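Local coordinates for protein F01G10.3, confirmed by transcript evidence (Caenorhabditis elegans, PDB 3K6J) that probably acts as the NAD-dependent (3S)-3-hydroxyacyl-CoA dehydrogenase part of a multifunctional enzyme and binds a zinc ion, at residues M142-E153 with L169-D180; V54-G62 with F73-V84. One frame throughout, in Å; residues are numbered along the deposited sequence.

Contact 1 (M142-E153 with L169-D180); sequences MKLKKELFANLE and LDLNEISSVLRD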
loop_
_atom_site.group_PDB
_atom_site.type_symbol
_atom_site.label_atom_id
_atom_site.label_comp_id
_atom_site.label_asym_id
_atom_site.label_seq_id
_atom_site.Cartn_x
_atom_site.Cartn_y
_atom_site.Cartn_z
ATOM N N MET A 142 18.083 -9.613 13.117
ATOM C CA MET A 142 19.031 -10.053 12.121
ATOM C C MET A 142 19.533 -11.464 12.341
ATOM O O MET A 142 19.546 -12.282 11.402
ATOM C CB MET A 142 20.209 -9.077 12.074
ATOM C CG MET A 142 21.201 -9.433 11.015
ATOM S SD MET A 142 20.534 -9.158 9.347
ATOM C CE MET A 142 20.780 -10.789 8.688
ATOM N N LYS A 143 19.968 -11.762 13.568
ATOM C CA LYS A 143 20.529 -13.101 13.865
ATOM C C LYS A 143 19.517 -14.218 13.699
ATOM O O LYS A 143 19.843 -15.306 13.195
ATOM C CB LYS A 143 21.178 -13.149 15.262
ATOM C CG LYS A 143 22.485 -12.381 15.316
ATOM C CD LYS A 143 23.204 -12.493 16.661
ATOM C CE LYS A 143 24.551 -11.747 16.580
ATOM N NZ LYS A 143 25.101 -11.375 17.921
ATOM N N LEU A 144 18.287 -13.958 14.133
ATOM C CA LEU A 144 17.187 -14.926 13.956
ATOM C C LEU A 144 16.950 -15.199 12.460
ATOM O O LEU A 144 16.945 -16.359 12.042
ATOM C CB LEU A 144 15.891 -14.427 14.645
ATOM C CG LEU A 144 14.578 -15.184 14.414
ATOM C CD1 LEU A 144 14.682 -16.648 14.869
ATOM C CD2 LEU A 144 13.446 -14.487 15.125
ATOM N N LYS A 145 16.775 -14.135 11.663
ATOM C CA LYS A 145 16.495 -14.318 10.221
ATOM C C LYS A 145 17.634 -15.078 9.533
ATOM O O LYS A 145 17.398 -16.087 8.858
ATOM C CB LYS A 145 16.188 -12.986 9.511
ATOM C CG LYS A 145 14.986 -12.226 10.058
ATOM C CD LYS A 145 14.629 -11.037 9.172
ATOM C CE LYS A 145 13.709 -10.046 9.838
ATOM N NZ LYS A 145 12.354 -10.589 10.081
ATOM N N LYS A 146 18.866 -14.622 9.761
ATOM C CA LYS A 146 20.066 -15.281 9.223
ATOM C C LYS A 146 20.025 -16.758 9.505
ATOM O O LYS A 146 20.034 -17.574 8.577
ATOM C CB LYS A 146 21.337 -14.671 9.828
ATOM C CG LYS A 146 21.973 -13.555 9.023
ATOM C CD LYS A 146 23.169 -12.928 9.814
ATOM C CE LYS A 146 23.964 -11.895 8.993
ATOM N NZ LYS A 146 24.780 -10.918 9.820
ATOM N N GLU A 147 19.911 -17.114 10.788
ATOM C CA GLU A 147 19.862 -18.534 11.186
ATOM C C GLU A 147 18.652 -19.278 10.612
ATOM O O GLU A 147 18.739 -20.466 10.268
ATOM C CB GLU A 147 19.943 -18.689 12.726
ATOM C CG GLU A 147 20.482 -20.045 13.203
ATOM C CD GLU A 147 20.174 -20.324 14.672
ATOM O OE1 GLU A 147 20.826 -19.726 15.561
ATOM O OE2 GLU A 147 19.272 -21.142 14.944
ATOM N N LEU A 148 17.516 -18.600 10.510
ATOM C CA LEU A 148 16.329 -19.243 9.953
ATOM C C LEU A 148 16.517 -19.650 8.468
ATOM O O LEU A 148 16.247 -20.783 8.084
ATOM C CB LEU A 148 15.099 -18.342 10.151
ATOM C CG LEU A 148 13.812 -18.692 9.406
ATOM C CD1 LEU A 148 13.138 -19.886 10.050
ATOM C CD2 LEU A 148 12.898 -17.483 9.430
ATOM N N PHE A 149 16.986 -18.725 7.648
ATOM C CA PHE A 149 17.292 -19.053 6.249
ATOM C C PHE A 149 18.441 -20.050 6.133
ATOM O O PHE A 149 18.313 -21.059 5.420
ATOM C CB PHE A 149 17.594 -17.792 5.448
ATOM C CG PHE A 149 16.378 -16.952 5.160
ATOM C CD1 PHE A 149 15.318 -17.473 4.434
ATOM C CD2 PHE A 149 16.306 -15.649 5.610
ATOM C CE1 PHE A 149 14.187 -16.694 4.172
ATOM C CE2 PHE A 149 15.190 -14.870 5.354
ATOM C CZ PHE A 149 14.125 -15.400 4.636
ATOM N N ALA A 150 19.542 -19.792 6.856
ATOM C CA ALA A 150 20.679 -20.726 6.884
ATOM C C ALA A 150 20.176 -22.109 7.248
ATOM O O ALA A 150 20.597 -23.104 6.692
ATOM C CB ALA A 150 21.774 -20.251 7.857
ATOM N N ASN A 151 19.216 -22.139 8.157
ATOM C CA ASN A 151 18.518 -23.350 8.557
ATOM C C ASN A 151 17.704 -23.989 7.431
ATOM O O ASN A 151 17.814 -25.185 7.172
ATOM C CB ASN A 151 17.607 -22.971 9.721
ATOM C CG ASN A 151 17.130 -24.149 10.510
ATOM O OD1 ASN A 151 16.591 -25.094 9.954
ATOM N ND2 ASN A 151 17.290 -24.081 11.833
ATOM N N LEU A 152 16.866 -23.193 6.767
ATOM C CA LEU A 152 15.985 -23.701 5.692
ATOM C C LEU A 152 16.729 -24.239 4.459
ATOM O O LEU A 152 16.267 -25.173 3.798
ATOM C CB LEU A 152 15.004 -22.601 5.253
ATOM C CG LEU A 152 13.829 -22.242 6.165
ATOM C CD1 LEU A 152 13.239 -20.927 5.723
ATOM C CD2 LEU A 152 12.790 -23.343 6.167
ATOM N N GLU A 153 17.865 -23.629 4.143
ATOM C CA GLU A 153 18.689 -24.070 3.023
ATOM C C GLU A 153 18.929 -25.578 3.107
ATOM O O GLU A 153 18.586 -26.332 2.180
ATOM C CB GLU A 153 20.007 -23.297 2.996
ATOM C CG GLU A 153 20.907 -23.649 1.821
ATOM C CD GLU A 153 21.688 -22.469 1.320
ATOM O OE1 GLU A 153 22.355 -21.798 2.145
ATOM O OE2 GLU A 153 21.630 -22.206 0.088
ATOM N N LEU A 169 15.717 -4.448 8.298
ATOM C CA LEU A 169 17.013 -5.067 8.045
ATOM C C LEU A 169 17.431 -5.021 6.570
ATOM O O LEU A 169 16.598 -4.773 5.667
ATOM C CB LEU A 169 17.053 -6.499 8.565
ATOM C CG LEU A 169 16.738 -6.731 10.046
ATOM C CD1 LEU A 169 16.694 -8.201 10.277
ATOM C CD2 LEU A 169 17.786 -6.058 10.962
ATOM N N ASP A 170 18.726 -5.259 6.343
ATOM C CA ASP A 170 19.302 -5.180 5.003
ATOM C C ASP A 170 19.214 -6.529 4.349
ATOM O O ASP A 170 19.778 -7.508 4.845
ATOM C CB ASP A 170 20.753 -4.669 5.050
ATOM C CG ASP A 170 21.475 -4.791 3.713
ATOM O OD1 ASP A 170 21.932 -5.905 3.376
ATOM O OD2 ASP A 170 21.603 -3.780 3.008
ATOM N N LEU A 171 18.493 -6.570 3.230
ATOM C CA LEU A 171 18.340 -7.788 2.461
ATOM C C LEU A 171 19.673 -8.487 2.183
ATOM O O LEU A 171 19.750 -9.716 2.270
ATOM C CB LEU A 171 17.604 -7.480 1.158
ATOM C CG LEU A 171 16.902 -8.593 0.382
ATOM C CD1 LEU A 171 15.872 -7.947 -0.546
ATOM C CD2 LEU A 171 17.875 -9.433 -0.434
ATOM N N ASN A 172 20.723 -7.731 1.849
ATOM C CA ASN A 172 22.025 -8.371 1.532
ATOM C C ASN A 172 22.733 -9.028 2.745
ATOM O O ASN A 172 23.288 -10.117 2.630
ATOM C CB ASN A 172 22.934 -7.438 0.709
ATOM C CG ASN A 172 22.249 -6.938 -0.588
ATOM O OD1 ASN A 172 21.665 -7.721 -1.371
ATOM N ND2 ASN A 172 22.308 -5.641 -0.797
ATOM N N GLU A 173 22.638 -8.414 3.919
ATOM C CA GLU A 173 23.058 -9.111 5.166
ATOM C C GLU A 173 22.478 -10.537 5.266
ATOM O O GLU A 173 23.206 -11.529 5.423
ATOM C CB GLU A 173 22.597 -8.347 6.407
ATOM C CG GLU A 173 22.780 -6.824 6.409
ATOM C CD GLU A 173 24.228 -6.384 6.276
ATOM O OE1 GLU A 173 25.049 -7.193 5.794
ATOM O OE2 GLU A 173 24.544 -5.230 6.644
ATOM N N ILE A 174 21.150 -10.624 5.184
ATOM C CA ILE A 174 20.459 -11.881 5.396
ATOM C C ILE A 174 20.917 -12.938 4.383
ATOM O O ILE A 174 21.208 -14.106 4.749
ATOM C CB ILE A 174 18.926 -11.683 5.304
ATOM C CG1 ILE A 174 18.464 -10.554 6.228
ATOM C CG2 ILE A 174 18.219 -12.993 5.557
ATOM C CD1 ILE A 174 16.958 -10.308 6.200
ATOM N N SER A 175 20.964 -12.538 3.111
ATOM C CA SER A 175 21.536 -13.391 2.067
ATOM C C SER A 175 23.005 -13.699 2.370
ATOM O O SER A 175 23.439 -14.817 2.152
ATOM C CB SER A 175 21.417 -12.754 0.675
ATOM O OG SER A 175 22.124 -11.524 0.603
ATOM N N SER A 176 23.748 -12.718 2.897
ATOM C CA SER A 176 25.199 -12.909 3.176
ATOM C C SER A 176 25.555 -14.187 3.944
ATOM O O SER A 176 26.732 -14.402 4.214
ATOM C CB SER A 176 25.878 -11.648 3.778
ATOM O OG SER A 176 25.699 -11.488 5.202
ATOM N N VAL A 177 24.550 -15.048 4.226
ATOM C CA VAL A 177 24.719 -16.303 4.994
ATOM C C VAL A 177 24.233 -17.564 4.319
ATOM O O VAL A 177 24.403 -18.670 4.854
ATOM C CB VAL A 177 24.086 -16.283 6.437
ATOM C CG1 VAL A 177 24.444 -15.020 7.194
ATOM C CG2 VAL A 177 22.561 -16.545 6.409
ATOM N N LEU A 178 23.618 -17.443 3.158
ATOM C CA LEU A 178 23.302 -18.656 2.426
ATOM C C LEU A 178 24.546 -19.042 1.628
ATOM O O LEU A 178 25.355 -18.175 1.281
ATOM C CB LEU A 178 22.093 -18.452 1.503
ATOM C CG LEU A 178 20.759 -18.102 2.179
ATOM C CD1 LEU A 178 19.965 -17.158 1.297
ATOM C CD2 LEU A 178 19.982 -19.366 2.454
ATOM N N ARG A 179 24.715 -20.330 1.358
ATOM C CA ARG A 179 25.768 -20.729 0.434
ATOM C C ARG A 179 25.381 -20.061 -0.887
ATOM O O ARG A 179 26.164 -19.269 -1.442
ATOM C CB ARG A 179 25.832 -22.244 0.250
ATOM C CG ARG A 179 26.011 -23.042 1.529
ATOM C CD ARG A 179 25.508 -24.445 1.310
ATOM N NE ARG A 179 25.011 -25.007 2.557
ATOM C CZ ARG A 179 24.024 -25.899 2.642
ATOM N NH1 ARG A 179 23.401 -26.335 1.547
ATOM N NH2 ARG A 179 23.654 -26.338 3.832
ATOM N N ASP A 180 24.163 -20.374 -1.351
ATOM C CA ASP A 180 23.538 -19.703 -2.485
ATOM C C ASP A 180 22.662 -18.479 -2.120
ATOM O O ASP A 180 21.445 -18.582 -2.036
ATOM C CB ASP A 180 22.720 -20.712 -3.296
ATOM C CG ASP A 180 22.287 -20.146 -4.630
ATOM O OD1 ASP A 180 22.501 -18.931 -4.860
ATOM O OD2 ASP A 180 21.731 -20.906 -5.448
#
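Ile174 fills the tight half of this interface, lodged between Met142 and Phe149 of helix 142-153. Its CG2 meets the Phe149 ring obliquely, 3.3 Å from CD2, while its other branch runs to the methionine. Met142 starts out with CG anti to the backbone N (chi1 -177°) and then bends at the next two bonds, which brings its thioether against the short helix 171-175: CE sits 3.4 Å from Ile174 CG1. Leu169 closes this end, its CD1 3.5 Å from CE of Lys145, whose NZ turns to a salt bridge with Glu136. Lys146 is just as close, its methylenes pressing on Val177 with CG 3.4 Å from CG1. Both segments belong to the NAD-binding, Rossmann-type domain, and Phe149 and Ile174 together rest on Thr164 and Leu184 of the central sheet, so helix 171-175 lies beside helix 142-153 on one sheet face, the axes 47° apart.

Leu178 links this cluster to a well-gripped polar end: CD2 lies against Phe149 CB and 3.4 Å from Glu153 OE1. That oxygen accepts from Arg179 N at 2.9 Å, on the syn side but somewhat out of the carboxylate plane, and OE2 takes a weak bond from Asp180 N. The solvent side is looser. Glu173 gives Met142 SD its CB while its carboxylate leads away, and Glu153 CG lies 3.7 Å over one face of the exposed Arg179 guanidinium, near its rim; carboxylate and guanidinium planes are 13° apart, and no guanidinium N-H points at OE1.

Contact 2 (V54-G62 with F73-V84); sequences VNSVAIIGG and FGLAGIETFLVV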
loop_
_atom_site.group_PDB
_atom_site.type_symbol
_atom_site.label_atom_id
_atom_site.label_comp_id
_atom_site.label_asym_id
_atom_site.label_seq_id
_atom_site.Cartn_x
_atom_site.Cartn_y
_atom_site.Cartn_z
ATOM N N VAL A 54 4.971 -22.659 -8.566
ATOM C CA VAL A 54 4.780 -22.594 -7.129
ATOM C C VAL A 54 3.531 -23.380 -6.757
ATOM O O VAL A 54 2.407 -22.882 -6.866
ATOM C CB VAL A 54 4.800 -21.116 -6.613
ATOM C CG1 VAL A 54 4.223 -21.008 -5.240
ATOM C CG2 VAL A 54 6.240 -20.590 -6.606
ATOM N N ASN A 55 3.724 -24.629 -6.335
ATOM C CA ASN A 55 2.576 -25.493 -5.964
ATOM C C ASN A 55 2.333 -25.570 -4.473
ATOM O O ASN A 55 1.317 -26.093 -4.017
ATOM C CB ASN A 55 2.759 -26.914 -6.536
ATOM C CG ASN A 55 2.508 -26.968 -8.036
ATOM O OD1 ASN A 55 3.390 -27.334 -8.818
ATOM N ND2 ASN A 55 1.311 -26.562 -8.444
ATOM N N SER A 56 3.290 -25.042 -3.723
ATOM C CA SER A 56 3.304 -25.177 -2.294
ATOM C C SER A 56 4.082 -24.021 -1.694
ATOM O O SER A 56 5.179 -23.738 -2.128
ATOM C CB SER A 56 3.990 -26.473 -1.924
ATOM O OG SER A 56 3.690 -26.754 -0.597
ATOM N N VAL A 57 3.512 -23.377 -0.680
ATOM C CA VAL A 57 4.123 -22.183 -0.076
ATOM C C VAL A 57 4.214 -22.322 1.447
ATOM O O VAL A 57 3.445 -23.067 2.038
ATOM C CB VAL A 57 3.336 -20.905 -0.458
ATOM C CG1 VAL A 57 3.806 -19.701 0.351
ATOM C CG2 VAL A 57 3.513 -20.632 -1.958
ATOM N N ALA A 58 5.166 -21.621 2.061
ATOM C CA ALA A 58 5.239 -21.543 3.496
ATOM C C ALA A 58 5.453 -20.104 3.902
ATOM O O ALA A 58 6.193 -19.374 3.263
ATOM C CB ALA A 58 6.352 -22.469 4.096
ATOM N N ILE A 59 4.744 -19.703 4.936
ATOM C CA ILE A 59 4.835 -18.372 5.486
ATOM C C ILE A 59 5.287 -18.584 6.935
ATOM O O ILE A 59 4.600 -19.272 7.716
ATOM C CB ILE A 59 3.469 -17.652 5.485
ATOM C CG1 ILE A 59 2.853 -17.536 4.057
ATOM C CG2 ILE A 59 3.589 -16.307 6.214
ATOM C CD1 ILE A 59 3.570 -16.558 3.102
ATOM N N ILE A 60 6.437 -18.018 7.290
ATOM C CA ILE A 60 6.963 -18.230 8.628
ATOM C C ILE A 60 6.651 -17.028 9.485
ATOM O O ILE A 60 7.028 -15.887 9.145
ATOM C CB ILE A 60 8.477 -18.547 8.598
ATOM C CG1 ILE A 60 8.753 -19.677 7.605
ATOM C CG2 ILE A 60 8.988 -18.958 9.989
ATOM C CD1 ILE A 60 10.243 -19.856 7.293
ATOM N N GLY A 61 5.924 -17.270 10.576
ATOM C CA GLY A 61 5.515 -16.197 11.484
ATOM C C GLY A 61 4.015 -15.951 11.444
ATOM O O GLY A 61 3.442 -15.749 10.359
ATOM N N GLY A 62 3.378 -15.939 12.625
ATOM C CA GLY A 62 1.921 -15.767 12.729
ATOM C C GLY A 62 1.404 -14.399 13.169
ATOM O O GLY A 62 0.284 -14.276 13.703
ATOM N N PHE A 73 -2.459 -16.689 -0.239
ATOM C CA PHE A 73 -2.063 -17.907 -0.950
ATOM C C PHE A 73 -3.124 -19.027 -0.831
ATOM O O PHE A 73 -3.397 -19.736 -1.788
ATOM C CB PHE A 73 -0.683 -18.404 -0.483
ATOM C CG PHE A 73 0.457 -17.632 -1.059
ATOM C CD1 PHE A 73 0.924 -17.910 -2.349
ATOM C CD2 PHE A 73 1.066 -16.611 -0.324
ATOM C CE1 PHE A 73 1.973 -17.192 -2.897
ATOM C CE2 PHE A 73 2.147 -15.881 -0.857
ATOM C CZ PHE A 73 2.606 -16.177 -2.137
ATOM N N GLY A 74 -3.702 -19.171 0.355
ATOM C CA GLY A 74 -4.708 -20.183 0.585
ATOM C C GLY A 74 -5.968 -19.948 -0.236
ATOM O O GLY A 74 -6.559 -20.896 -0.742
ATOM N N LEU A 75 -6.359 -18.681 -0.379
ATOM C CA LEU A 75 -7.558 -18.292 -1.125
ATOM C C LEU A 75 -7.428 -18.694 -2.593
ATOM O O LEU A 75 -8.418 -18.965 -3.259
ATOM C CB LEU A 75 -7.781 -16.780 -0.992
ATOM C CG LEU A 75 -9.078 -16.125 -1.526
ATOM C CD1 LEU A 75 -10.356 -16.735 -0.909
ATOM C CD2 LEU A 75 -9.077 -14.604 -1.276
ATOM N N ALA A 76 -6.193 -18.736 -3.084
ATOM C CA ALA A 76 -5.936 -19.075 -4.470
ATOM C C ALA A 76 -5.905 -20.591 -4.727
ATOM O O ALA A 76 -5.692 -21.013 -5.847
ATOM C CB ALA A 76 -4.633 -18.447 -4.914
ATOM N N GLY A 77 -6.088 -21.400 -3.688
ATOM C CA GLY A 77 -5.991 -22.861 -3.810
ATOM C C GLY A 77 -4.577 -23.420 -3.755
ATOM O O GLY A 77 -4.310 -24.532 -4.227
ATOM N N ILE A 78 -3.647 -22.652 -3.200
ATOM C CA ILE A 78 -2.279 -23.125 -3.084
ATOM C C ILE A 78 -2.062 -23.639 -1.663
ATOM O O ILE A 78 -2.377 -22.935 -0.686
ATOM C CB ILE A 78 -1.240 -22.014 -3.470
ATOM C CG1 ILE A 78 -1.382 -21.654 -4.958
ATOM C CG2 ILE A 78 0.205 -22.457 -3.152
ATOM C CD1 ILE A 78 -0.858 -20.277 -5.322
ATOM N N GLU A 79 -1.522 -24.859 -1.557
ATOM C CA GLU A 79 -1.181 -25.447 -0.275
ATOM C C GLU A 79 -0.216 -24.537 0.449
ATOM O O GLU A 79 0.894 -24.292 -0.042
ATOM C CB GLU A 79 -0.552 -26.837 -0.472
ATOM C CG GLU A 79 -0.435 -27.628 0.827
ATOM C CD GLU A 79 0.592 -28.752 0.756
ATOM O OE1 GLU A 79 1.739 -28.506 0.281
ATOM O OE2 GLU A 79 0.247 -29.883 1.194
ATOM N N THR A 80 -0.656 -24.028 1.597
ATOM C CA THR A 80 0.089 -23.030 2.355
ATOM C C THR A 80 0.310 -23.473 3.799
ATOM O O THR A 80 -0.645 -23.675 4.554
ATOM C CB THR A 80 -0.667 -21.641 2.335
ATOM O OG1 THR A 80 -0.946 -21.266 0.981
ATOM C CG2 THR A 80 0.152 -20.535 3.008
ATOM N N PHE A 81 1.570 -23.600 4.194
ATOM C CA PHE A 81 1.889 -23.823 5.586
ATOM C C PHE A 81 2.095 -22.492 6.266
ATOM O O PHE A 81 2.802 -21.626 5.764
ATOM C CB PHE A 81 3.142 -24.698 5.726
ATOM C CG PHE A 81 3.005 -26.042 5.083
ATOM C CD1 PHE A 81 2.490 -27.122 5.805
ATOM C CD2 PHE A 81 3.364 -26.228 3.733
ATOM C CE1 PHE A 81 2.346 -28.370 5.196
ATOM C CE2 PHE A 81 3.238 -27.469 3.132
ATOM C CZ PHE A 81 2.715 -28.543 3.859
ATOM N N LEU A 82 1.456 -22.322 7.409
ATOM C CA LEU A 82 1.703 -21.156 8.220
ATOM C C LEU A 82 2.455 -21.644 9.464
ATOM O O LEU A 82 1.901 -22.313 10.331
ATOM C CB LEU A 82 0.382 -20.445 8.525
ATOM C CG LEU A 82 0.424 -19.170 9.374
ATOM C CD1 LEU A 82 1.378 -18.128 8.807
ATOM C CD2 LEU A 82 -1.006 -18.641 9.515
ATOM N N VAL A 83 3.744 -21.332 9.506
ATOM C CA VAL A 83 4.664 -21.875 10.511
ATOM C C VAL A 83 4.826 -20.879 11.637
ATOM O O VAL A 83 5.375 -19.796 11.447
ATOM C CB VAL A 83 6.028 -22.221 9.877
ATOM C CG1 VAL A 83 6.994 -22.828 10.915
ATOM C CG2 VAL A 83 5.832 -23.142 8.640
ATOM N N VAL A 84 4.323 -21.249 12.810
ATOM C CA VAL A 84 4.200 -20.319 13.927
ATOM C C VAL A 84 4.740 -20.933 15.243
ATOM O O VAL A 84 4.880 -22.129 15.345
ATOM C CB VAL A 84 2.718 -19.942 14.119
ATOM C CG1 VAL A 84 2.138 -19.325 12.827
ATOM C CG2 VAL A 84 1.890 -21.178 14.537
#
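Phe73, in the last turn of helix 64-75, turns one ring face to Val57 of strand 56-60: CG1 stands 4.1 Å from the ring centroid and 8° off the normal, a CH-pi contact. Val57 CG1 lies opposite its own backbone N (chi1 170°), which sets it over the ring and leaves CG2 to touch the Phe73 rim and CG2 of Ile78. Between those partners the chain leaves the helix through a Schellman motif at Gly77.

Glu79 then opens the parallel pairing. Its carbonyl receives Val57 N, while its extended side chain accepts a hydrogen bond from Ser56 OG at OE1, 2.8 Å away; OE2 goes to Lys120 in a salt bridge. Thr80 puts CG2 near Ile59, and its OG1 bonds back to Ile78 O. Phe81 bonds twice to strand 56-60, N to Val57 O and O from Ile59 N; Ile59 N lies 2.9 Å from Phe81 O. Its ring presents an edge to Val57 O and Ser56 OG. Leu82 lays CD1 3.9 Å from Ile59 CG2. Val83 N bonds to Ile59 O, and its own O takes Gly61 N at 2.7 Å. Val84 CG1 finishes 3.6 Å from Gly62 CA, in what looks like the glycine-rich dinucleotide-binding turn.

In this first beta-alpha-beta crossover of a Rossmann fold, Ala70 of helix 64-75 packs on Ile59, Thr80 and Leu82; strands 119-122 and 133-136 flank the pair, and helix 209-221 touches Val54 and Ile78.

Overall arrangement
Contact 2 builds the sheet itself, whereas contact 1 joins elements lying against a sheet face further along the same domain. Regular backbone hydrogen bonds therefore hold 54-62 to 73-84, with mostly apolar side chains, apart from a Ser56-Glu79 hydrogen bond at the start of the pairing; between 142-153 and 169-180 the grip comes from side chains, and the hydrogen bonds crossing there run from backbone N-H groups to one glutamate. Ten of seventeen touching residues are buried in contact 2, against four of fourteen in contact 1, which has a more exposed rim. The two meet where Leu152 CD1 of helix 142-153 packs on Ile60 CD1, 3.5 Å away, so that helix bridges strand 56-60 and helix 171-175.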